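Local coordinates for fructose-bisphosphate aldolase (Plasmodium falciparum, PDB 4TR9), which belongs to the class I aldolase family of TIM-barrel proteins and binds N'-[(E)-(2,4-dichlorophenyl)methylidene]-3,4-dihydroxybenzohydrazide in a pocket of its barrel, at residues E21-A26 / Q186-V191; D67-K73 / A330-L335; T213-S218 / T263-V268; E284-S288 / R337-N341. Where two conformers were deposited one is given. Residue numbers count along the deposited sequence, not the author numbering.

Contact 1: E21-A26 / Q186-V191; sequences ELATTA and QQNRLV
Residues 21-26 form regular helix, with T25 N bonded to E21 O at 3.0 Å and A26 N to L22 O at 3.0 Å. Residues 186-191 leave a helix instead: Q186 and Q187 are its last two residues, N188 departs from helical angles (-108/33), and R189, at phi/psi 59/44, is the C-prime residue of a Schellman motif, its N weakly bonded to Q186 O at 3.4 Å. L190 then extends the chain into V191, which begins a strand. The backbones come nearest at L22 and V191, with CA atoms 5.8 Å apart.

L22 of the other helix, in the mt rotamer, packs over the turn and against its main chain: CD1 lies 3.7 Å from Q186 CB, and CD2 3.6 Å from L190 N. V191 (chi1 t) points back at the helix, CG2 lying 3.4 Å from L22 O and 3.7 Å from T25 CB, while CG1 is 4.2 Å from A26 CB. At the margin, E21 hydrogen-bonds Y144, on whose ring R189 makes a cation-pi contact. Helix 16-29 thus packs where helix 168-187 turns into barrel strand 191-198, with helix 136-146 flanking the turn through N188 and L190.

Contact 2: D67-K73 / A330-L335; sequences DLLFGTK and AREVLL
In this TIM-barrel protein the end of helix 59-70 meets helix 327-346 through an arginine reaching for carbonyls at a helix C-terminus. Residues 67-70 are helical, G71 (-89/8) leaves the helix, and T72 and K73 are extended; 330-335 is helix throughout. The CA atoms of T72 and R331 are 5.9 Å apart. R331, with chi1 at -77° and otherwise extended, donates from NE to L68 O at 3.0 Å and, weakly, from NH1 to D67 O at 3.2 Å. D67 OD2 adds a long salt bridge to R331 NH1 at 3.7 Å, while its OD1 is held by N93. A CB on G71 would clash both with R331 NH1 and with D67 O. Farther along the helix, L334 (tp) brings CD2 to 3.8 Å from L69 CD2 (mt) and 3.4 Å from T72 OG1. The end of K73 (mtmm) comes near, NZ 4.0 Å from R331 NH2; between these like charges one water accepts from both, 2.9 Å from R331 NH2 and, weakly, 3.2 Å from K73 NZ.

Contact 3: T213-S218 / T263-V268; sequences TQKVLS and TLRRTV
Helices 206-226 and 253-267, neighbours in the outer helical layer of the TIM barrel, pack side by side here at a small angle, running in roughly the same direction. The axes of 213-218 and 263-267 approach to 9.4 Å and cross at -32°, with Q214 matched to T263 (CA atoms 5.6 Å apart) and S218 to T267 (5.8 Å).

Van der Waals contacts fill the middle. L217 (mt) points across, its CD1 lying 4.0 Å from L264 CD2 and 3.5 Å from T267 OG1. The T263 methyl CG2 (chi1 m) sits 3.7 Å from T213 CG2, and T267 CG2 is 3.7 Å from Q214 CG. T267 takes chi1 p, which leaves OG1 bonded to T263 O at 2.7 Å, within its own segment, and the methyl facing the partner.

Polar contacts lie along one margin. Q214, extended in tt, receives a weak hydrogen bond at 3.4 Å from R266 NH2 to its OE1. A water donates to Q214 OE1 at 2.8 Å and to T263 OG1, itself bonded to L259 O, at 3.3 Å. The stronger partner of R266 is E232 of the third subunit, and Q225 of that subunit bonds weakly to Q214, so this margin also belongs to a subunit interface.

Among the surrounding elements, T213 and L217 back onto barrel strand 191-198, while L264 packs on W302 and V268 O bonds to it.

Contact 4: E284-S288 / R337-N341; sequences EEEAS and RAEAN
On the outer helical layer of the TIM barrel, helices 284-295 and 327-346 run side by side, and a buried arginine and a water join them. Their short axes lie 10.0 Å apart with directions 27° from parallel; CA atoms close from 7.9 Å at E284-R337 to 5.3 Å at S288-N341. R337 curls back through three m torsions (-66°, -48°, -53°), its guanidinium beside the other helix. One face covers E284 CB, 3.8 Å from R337 NH1, and at the edge NH2 makes a salt bridge to E285 OE1 at 3.3 Å, its hydrogen bond weak. The E284 carboxylate bonds to S315 instead, and E285 has a second partner in Y349. A340 CB lies 4.2 Å from S288 OG. A water between the helices accepts from R337 NH1 at 2.5 Å and from N341 ND2 at 3.2 Å; its oxygen lies 2.5 Å from E284 O and 2.7 Å from S288 OG. N341 OD1 itself accepts a short hydrogen bond, 2.5 Å, from S288 OG.

Taken together, the four contacts illustrate how chemistry follows position in a barrel enzyme's helical layer. Contacts 1, 3 and 4 are largely buried, contact 2 only partly. Contacts 2 and 4 share helix 327-346 through adjoining segments, their centres about 15 Å apart, and each turns on one arginine: the first spends it mainly on main-chain carbonyls, the second on a carboxylate and a bridging water. Contact 1 is held between its segments by van der Waals packing, aliphatic methyls against side chains and main chain. Contact 3, also mostly apolar, places its polar margin at another subunit. Contacts 2 and 3 lie on opposite sides of the chain's centre, as do contacts 1 and 4.

Contact 1: E21-A26 / Q186-V191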
# COMPACT_ATOMS: atom_id res chain seq x y z
N GLU A 21 8.00 -29.65 8.02
CA GLU A 21 7.08 -30.15 9.03
C GLU A 21 5.74 -29.42 8.97
O GLU A 21 4.68 -30.04 9.12
CB GLU A 21 7.69 -29.99 10.43
CG GLU A 21 6.81 -30.53 11.55
CD GLU A 21 7.40 -30.27 12.93
OE1 GLU A 21 8.42 -29.56 13.02
OE2 GLU A 21 6.84 -30.79 13.92
N LEU A 22 5.79 -28.11 8.74
CA LEU A 22 4.59 -27.29 8.68
C LEU A 22 3.70 -27.69 7.50
O LEU A 22 2.47 -27.67 7.61
CB LEU A 22 4.96 -25.81 8.58
CG LEU A 22 5.71 -25.23 9.78
CD1 LEU A 22 6.20 -23.83 9.48
CD2 LEU A 22 4.83 -25.25 11.02
N ALA A 23 4.32 -28.05 6.39
CA ALA A 23 3.59 -28.46 5.20
C ALA A 23 2.90 -29.80 5.42
O ALA A 23 1.80 -30.03 4.92
CB ALA A 23 4.52 -28.54 4.00
N THR A 24 3.55 -30.68 6.17
CA THR A 24 3.00 -31.99 6.48
C THR A 24 1.77 -31.88 7.38
O THR A 24 0.74 -32.48 7.11
CB THR A 24 4.04 -32.90 7.16
OG1 THR A 24 5.13 -33.14 6.26
CG2 THR A 24 3.42 -34.23 7.56
N THR A 25 1.91 -31.10 8.45
CA THR A 25 0.83 -30.91 9.41
C THR A 25 -0.38 -30.23 8.77
O THR A 25 -1.53 -30.59 9.05
CB THR A 25 1.30 -30.08 10.62
OG1 THR A 25 2.43 -30.71 11.22
CG2 THR A 25 0.19 -29.95 11.65
N ALA A 26 -0.12 -29.24 7.92
CA ALA A 26 -1.18 -28.49 7.26
C ALA A 26 -2.03 -29.38 6.35
O ALA A 26 -3.25 -29.30 6.36
CB ALA A 26 -0.59 -27.34 6.46
N GLN A 186 4.88 -20.01 12.53
CA GLN A 186 5.69 -20.80 11.62
C GLN A 186 7.15 -20.81 12.06
O GLN A 186 7.86 -21.79 11.88
CB GLN A 186 5.57 -20.26 10.19
CG GLN A 186 4.19 -20.42 9.60
CD GLN A 186 4.13 -20.09 8.12
OE1 GLN A 186 4.99 -19.37 7.60
NE2 GLN A 186 3.13 -20.62 7.43
N GLN A 187 7.59 -19.70 12.66
CA GLN A 187 8.94 -19.60 13.18
C GLN A 187 9.15 -20.59 14.32
O GLN A 187 10.25 -21.11 14.51
CB GLN A 187 9.22 -18.17 13.66
CG GLN A 187 10.67 -17.92 14.06
CD GLN A 187 10.86 -16.58 14.74
OE1 GLN A 187 9.99 -16.11 15.48
NE2 GLN A 187 12.00 -15.95 14.49
N ASN A 188 8.09 -20.84 15.08
CA ASN A 188 8.16 -21.73 16.23
C ASN A 188 7.45 -23.06 15.99
O ASN A 188 6.88 -23.64 16.91
CB ASN A 188 7.57 -21.04 17.46
CG ASN A 188 8.34 -19.79 17.86
OD1 ASN A 188 9.34 -19.87 18.56
ND2 ASN A 188 7.87 -18.64 17.40
N ARG A 189 7.50 -23.53 14.75
CA ARG A 189 7.00 -24.86 14.38
C ARG A 189 5.52 -25.07 14.70
O ARG A 189 5.14 -26.13 15.20
CB ARG A 189 7.84 -25.94 15.07
CG ARG A 189 9.32 -25.89 14.72
CD ARG A 189 10.14 -26.85 15.57
NE ARG A 189 10.15 -26.45 16.98
CZ ARG A 189 10.77 -27.14 17.94
NH1 ARG A 189 10.73 -26.70 19.19
NH2 ARG A 189 11.42 -28.25 17.65
N LEU A 190 4.70 -24.08 14.40
CA LEU A 190 3.25 -24.21 14.56
C LEU A 190 2.51 -23.74 13.31
O LEU A 190 2.79 -22.67 12.78
CB LEU A 190 2.76 -23.41 15.78
CG LEU A 190 3.14 -23.91 17.17
CD1 LEU A 190 2.50 -23.04 18.24
CD2 LEU A 190 2.73 -25.36 17.35
N VAL A 191 1.58 -24.56 12.84
CA VAL A 191 0.77 -24.21 11.68
C VAL A 191 -0.30 -23.19 12.06
O VAL A 191 -1.17 -23.47 12.87
CB VAL A 191 0.09 -25.45 11.06
CG1 VAL A 191 -0.91 -25.03 10.00
CG2 VAL A 191 1.14 -26.39 10.48

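Contact 2: D67-K73 / A330-L335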
# COMPACT_ATOMS: atom_id res chain seq x y z
N ASP A 67 -13.39 -33.91 28.10
CA ASP A 67 -13.02 -35.32 28.18
C ASP A 67 -14.01 -36.16 27.39
O ASP A 67 -13.65 -37.16 26.77
CB ASP A 67 -12.98 -35.79 29.64
CG ASP A 67 -12.90 -37.30 29.77
OD1 ASP A 67 -11.77 -37.84 29.68
OD2 ASP A 67 -13.95 -37.94 29.96
N LEU A 68 -15.27 -35.74 27.41
CA LEU A 68 -16.33 -36.41 26.67
C LEU A 68 -16.08 -36.31 25.17
O LEU A 68 -16.31 -37.26 24.42
CB LEU A 68 -17.70 -35.82 27.03
CG LEU A 68 -18.96 -36.38 26.38
CD1 LEU A 68 -20.11 -36.31 27.36
CD2 LEU A 68 -19.32 -35.63 25.10
N LEU A 69 -15.61 -35.14 24.74
CA LEU A 69 -15.35 -34.90 23.33
C LEU A 69 -14.13 -35.67 22.84
O LEU A 69 -14.20 -36.41 21.86
CB LEU A 69 -15.15 -33.40 23.07
CG LEU A 69 -16.33 -32.48 23.39
CD1 LEU A 69 -15.94 -31.02 23.16
CD2 LEU A 69 -17.55 -32.84 22.56
N PHE A 70 -13.01 -35.49 23.53
CA PHE A 70 -11.73 -36.03 23.08
C PHE A 70 -11.60 -37.52 23.40
O PHE A 70 -10.79 -38.22 22.80
CB PHE A 70 -10.57 -35.25 23.70
CG PHE A 70 -10.68 -33.76 23.53
CD1 PHE A 70 -11.31 -33.22 22.43
CD2 PHE A 70 -10.15 -32.90 24.48
CE1 PHE A 70 -11.42 -31.85 22.27
CE2 PHE A 70 -10.25 -31.54 24.33
CZ PHE A 70 -10.89 -31.01 23.23
N GLY A 71 -12.41 -37.99 24.35
CA GLY A 71 -12.37 -39.38 24.74
C GLY A 71 -13.31 -40.24 23.91
O GLY A 71 -13.51 -41.42 24.21
N THR A 72 -13.88 -39.65 22.87
CA THR A 72 -14.81 -40.36 22.00
C THR A 72 -14.08 -41.36 21.11
O THR A 72 -13.31 -40.98 20.23
CB THR A 72 -15.60 -39.39 21.11
OG1 THR A 72 -16.34 -38.48 21.93
CG2 THR A 72 -16.57 -40.15 20.21
N LYS A 73 -14.33 -42.65 21.35
CA LYS A 73 -13.70 -43.71 20.58
C LYS A 73 -14.20 -43.72 19.14
O LYS A 73 -15.38 -43.97 18.88
CB LYS A 73 -13.95 -45.07 21.24
CG LYS A 73 -13.28 -45.23 22.59
CD LYS A 73 -13.61 -46.57 23.23
CE LYS A 73 -15.05 -46.63 23.71
NZ LYS A 73 -15.31 -45.66 24.82
N ALA A 330 -24.19 -39.02 24.37
CA ALA A 330 -23.81 -37.76 23.76
C ALA A 330 -22.64 -37.94 22.79
O ALA A 330 -22.52 -37.21 21.81
CB ALA A 330 -23.46 -36.73 24.83
N ARG A 331 -21.78 -38.91 23.08
CA ARG A 331 -20.62 -39.18 22.24
C ARG A 331 -21.05 -39.72 20.88
O ARG A 331 -20.37 -39.49 19.87
CB ARG A 331 -19.67 -40.16 22.92
CG ARG A 331 -18.83 -39.54 24.02
CD ARG A 331 -17.89 -40.56 24.65
NE ARG A 331 -16.96 -39.93 25.58
CZ ARG A 331 -16.04 -40.59 26.28
NH1 ARG A 331 -15.24 -39.94 27.10
NH2 ARG A 331 -15.93 -41.91 26.15
N GLU A 332 -22.17 -40.43 20.84
CA GLU A 332 -22.71 -40.93 19.58
C GLU A 332 -23.29 -39.77 18.77
O GLU A 332 -23.23 -39.76 17.55
CB GLU A 332 -23.77 -42.00 19.83
CG GLU A 332 -24.34 -42.61 18.55
CD GLU A 332 -25.25 -43.80 18.82
OE1 GLU A 332 -25.19 -44.35 19.94
OE2 GLU A 332 -26.01 -44.19 17.91
N VAL A 333 -23.85 -38.79 19.48
CA VAL A 333 -24.37 -37.58 18.84
C VAL A 333 -23.22 -36.80 18.20
O VAL A 333 -23.36 -36.23 17.12
CB VAL A 333 -25.12 -36.68 19.84
CG1 VAL A 333 -25.65 -35.43 19.15
CG2 VAL A 333 -26.25 -37.45 20.50
N LEU A 334 -22.07 -36.81 18.87
CA LEU A 334 -20.87 -36.17 18.35
C LEU A 334 -20.37 -36.87 17.09
O LEU A 334 -19.94 -36.22 16.14
CB LEU A 334 -19.77 -36.16 19.42
CG LEU A 334 -18.42 -35.60 18.98
CD1 LEU A 334 -18.54 -34.14 18.58
CD2 LEU A 334 -17.38 -35.77 20.08
N LEU A 335 -20.44 -38.19 17.09
CA LEU A 335 -19.95 -38.99 15.97
C LEU A 335 -20.82 -38.84 14.73
O LEU A 335 -20.30 -38.80 13.61
CB LEU A 335 -19.86 -40.46 16.37
CG LEU A 335 -18.69 -40.84 17.27
CD1 LEU A 335 -18.75 -42.32 17.64
CD2 LEU A 335 -17.37 -40.50 16.60
O HOH W 1 -17.87 -44.01 25.75

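Contact 3: T213-S218 / T263-V268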
# COMPACT_ATOMS: atom_id res chain seq x y z
N THR A 213 -15.94 -10.10 1.20
CA THR A 213 -15.06 -11.22 1.51
C THR A 213 -13.89 -11.28 0.53
O THR A 213 -12.75 -11.53 0.92
CB THR A 213 -15.81 -12.56 1.48
OG1 THR A 213 -16.92 -12.51 2.38
CG2 THR A 213 -14.89 -13.70 1.89
N GLN A 214 -14.18 -11.03 -0.75
CA GLN A 214 -13.15 -11.01 -1.78
C GLN A 214 -12.14 -9.89 -1.52
O GLN A 214 -10.94 -10.07 -1.72
CB GLN A 214 -13.78 -10.85 -3.16
CG GLN A 214 -12.78 -10.74 -4.30
CD GLN A 214 -13.46 -10.66 -5.65
OE1 GLN A 214 -14.63 -11.00 -5.80
NE2 GLN A 214 -12.71 -10.20 -6.65
N LYS A 215 -12.63 -8.75 -1.07
CA LYS A 215 -11.78 -7.60 -0.78
C LYS A 215 -10.91 -7.85 0.45
O LYS A 215 -9.72 -7.52 0.46
CB LYS A 215 -12.62 -6.34 -0.58
CG LYS A 215 -11.81 -5.09 -0.29
CD LYS A 215 -12.72 -3.91 0.03
CE LYS A 215 -11.91 -2.64 0.29
NZ LYS A 215 -11.15 -2.21 -0.91
N VAL A 216 -11.50 -8.44 1.48
CA VAL A 216 -10.79 -8.73 2.72
C VAL A 216 -9.71 -9.78 2.49
O VAL A 216 -8.56 -9.59 2.90
CB VAL A 216 -11.75 -9.21 3.83
CG1 VAL A 216 -10.96 -9.69 5.04
CG2 VAL A 216 -12.70 -8.09 4.22
N LEU A 217 -10.07 -10.88 1.84
CA LEU A 217 -9.13 -11.97 1.58
C LEU A 217 -7.95 -11.51 0.73
O LEU A 217 -6.83 -12.00 0.91
CB LEU A 217 -9.85 -13.14 0.89
CG LEU A 217 -10.79 -13.96 1.78
CD1 LEU A 217 -11.32 -15.17 1.03
CD2 LEU A 217 -10.08 -14.39 3.06
N SER A 218 -8.20 -10.58 -0.18
CA SER A 218 -7.14 -10.03 -1.01
C SER A 218 -6.11 -9.29 -0.16
O SER A 218 -4.90 -9.38 -0.41
CB SER A 218 -7.72 -9.09 -2.07
OG SER A 218 -6.69 -8.49 -2.84
N THR A 263 -15.58 -16.88 -4.70
CA THR A 263 -14.82 -15.95 -3.87
C THR A 263 -13.43 -16.50 -3.54
O THR A 263 -12.44 -15.77 -3.56
CB THR A 263 -15.56 -15.64 -2.55
OG1 THR A 263 -16.88 -15.17 -2.84
CG2 THR A 263 -14.81 -14.59 -1.75
N LEU A 264 -13.37 -17.80 -3.25
CA LEU A 264 -12.10 -18.44 -2.90
C LEU A 264 -11.18 -18.58 -4.10
O LEU A 264 -9.98 -18.35 -4.00
CB LEU A 264 -12.36 -19.81 -2.27
CG LEU A 264 -13.07 -19.81 -0.92
CD1 LEU A 264 -13.26 -21.23 -0.41
CD2 LEU A 264 -12.30 -18.97 0.09
N ARG A 265 -11.75 -18.96 -5.24
CA ARG A 265 -10.97 -19.14 -6.46
C ARG A 265 -10.36 -17.83 -6.94
O ARG A 265 -9.31 -17.82 -7.59
CB ARG A 265 -11.84 -19.75 -7.57
CG ARG A 265 -12.20 -21.21 -7.33
CD ARG A 265 -13.00 -21.77 -8.49
NE ARG A 265 -12.26 -21.70 -9.75
CZ ARG A 265 -11.42 -22.63 -10.17
NH1 ARG A 265 -10.79 -22.49 -11.33
NH2 ARG A 265 -11.20 -23.72 -9.44
N ARG A 266 -11.02 -16.72 -6.62
CA ARG A 266 -10.55 -15.40 -7.05
C ARG A 266 -9.46 -14.84 -6.13
O ARG A 266 -8.78 -13.89 -6.50
CB ARG A 266 -11.71 -14.41 -7.11
CG ARG A 266 -12.65 -14.60 -8.29
CD ARG A 266 -13.79 -13.59 -8.23
NE ARG A 266 -14.69 -13.69 -9.38
CZ ARG A 266 -15.79 -12.96 -9.53
NH1 ARG A 266 -16.54 -13.11 -10.61
NH2 ARG A 266 -16.13 -12.08 -8.61
N THR A 267 -9.30 -15.42 -4.95
CA THR A 267 -8.44 -14.83 -3.94
C THR A 267 -7.38 -15.76 -3.35
O THR A 267 -6.29 -15.32 -2.99
CB THR A 267 -9.27 -14.26 -2.77
OG1 THR A 267 -10.10 -15.30 -2.23
CG2 THR A 267 -10.15 -13.12 -3.24
N VAL A 268 -7.69 -17.05 -3.25
CA VAL A 268 -6.83 -17.99 -2.53
C VAL A 268 -5.92 -18.80 -3.45
O VAL A 268 -6.39 -19.65 -4.21
CB VAL A 268 -7.66 -18.98 -1.68
CG1 VAL A 268 -6.74 -19.92 -0.93
CG2 VAL A 268 -8.56 -18.22 -0.72
O HOH W 2 -16.41 -13.04 -5.30

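Contact 4: E284-S288 / R337-N341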
# COMPACT_ATOMS: atom_id res chain seq x y z
N GLU A 284 -26.72 -26.64 13.08
CA GLU A 284 -25.90 -27.82 12.84
C GLU A 284 -26.14 -28.41 11.45
O GLU A 284 -25.19 -28.74 10.74
CB GLU A 284 -26.16 -28.89 13.90
CG GLU A 284 -25.61 -28.56 15.27
CD GLU A 284 -25.83 -29.68 16.27
OE1 GLU A 284 -26.79 -30.46 16.07
OE2 GLU A 284 -25.05 -29.79 17.23
N GLU A 285 -27.41 -28.54 11.08
CA GLU A 285 -27.77 -29.15 9.81
C GLU A 285 -27.38 -28.28 8.62
O GLU A 285 -26.80 -28.77 7.66
CB GLU A 285 -29.27 -29.45 9.78
CG GLU A 285 -29.71 -30.27 8.58
CD GLU A 285 -29.11 -31.67 8.58
OE1 GLU A 285 -28.86 -32.21 9.68
OE2 GLU A 285 -28.88 -32.22 7.48
N GLU A 286 -27.71 -26.99 8.70
CA GLU A 286 -27.41 -26.07 7.61
C GLU A 286 -25.90 -25.89 7.42
O GLU A 286 -25.44 -25.63 6.31
CB GLU A 286 -28.07 -24.71 7.86
CG GLU A 286 -29.58 -24.74 7.76
CD GLU A 286 -30.21 -23.38 8.01
OE1 GLU A 286 -29.48 -22.45 8.40
OE2 GLU A 286 -31.44 -23.25 7.82
N ALA A 287 -25.14 -26.05 8.50
CA ALA A 287 -23.69 -25.98 8.42
C ALA A 287 -23.14 -27.17 7.66
O ALA A 287 -22.08 -27.09 7.04
CB ALA A 287 -23.08 -25.91 9.81
N SER A 288 -23.86 -28.28 7.71
CA SER A 288 -23.48 -29.49 6.99
C SER A 288 -23.97 -29.44 5.55
O SER A 288 -23.27 -29.87 4.63
CB SER A 288 -24.02 -30.74 7.69
OG SER A 288 -23.50 -30.85 9.00
N ARG A 337 -22.60 -36.26 13.95
CA ARG A 337 -22.40 -34.91 13.43
C ARG A 337 -21.05 -34.82 12.73
O ARG A 337 -20.92 -34.15 11.71
CB ARG A 337 -22.50 -33.87 14.55
CG ARG A 337 -23.87 -33.75 15.19
CD ARG A 337 -24.97 -33.66 14.14
NE ARG A 337 -24.73 -32.59 13.17
CZ ARG A 337 -25.47 -32.39 12.09
NH1 ARG A 337 -25.17 -31.40 11.26
NH2 ARG A 337 -26.50 -33.18 11.83
N ALA A 338 -20.05 -35.49 13.30
CA ALA A 338 -18.73 -35.54 12.70
C ALA A 338 -18.76 -36.26 11.36
O ALA A 338 -18.10 -35.85 10.41
CB ALA A 338 -17.74 -36.21 13.64
N GLU A 339 -19.54 -37.33 11.30
CA GLU A 339 -19.70 -38.10 10.07
C GLU A 339 -20.49 -37.31 9.03
O GLU A 339 -20.24 -37.41 7.83
CB GLU A 339 -20.39 -39.44 10.35
CG GLU A 339 -20.49 -40.35 9.14
CD GLU A 339 -21.20 -41.66 9.45
OE1 GLU A 339 -21.90 -41.73 10.48
OE2 GLU A 339 -21.05 -42.62 8.66
N ALA A 340 -21.44 -36.51 9.51
CA ALA A 340 -22.28 -35.69 8.64
C ALA A 340 -21.44 -34.67 7.89
O ALA A 340 -21.58 -34.51 6.67
CB ALA A 340 -23.36 -34.99 9.45
N ASN A 341 -20.56 -33.98 8.61
CA ASN A 341 -19.68 -32.99 8.00
C ASN A 341 -18.55 -33.64 7.23
O ASN A 341 -17.97 -33.03 6.33
CB ASN A 341 -19.13 -32.05 9.07
CG ASN A 341 -20.20 -31.17 9.69
OD1 ASN A 341 -21.00 -30.57 8.98
ND2 ASN A 341 -20.22 -31.11 11.02
O HOH W 3 -23.15 -29.95 11.55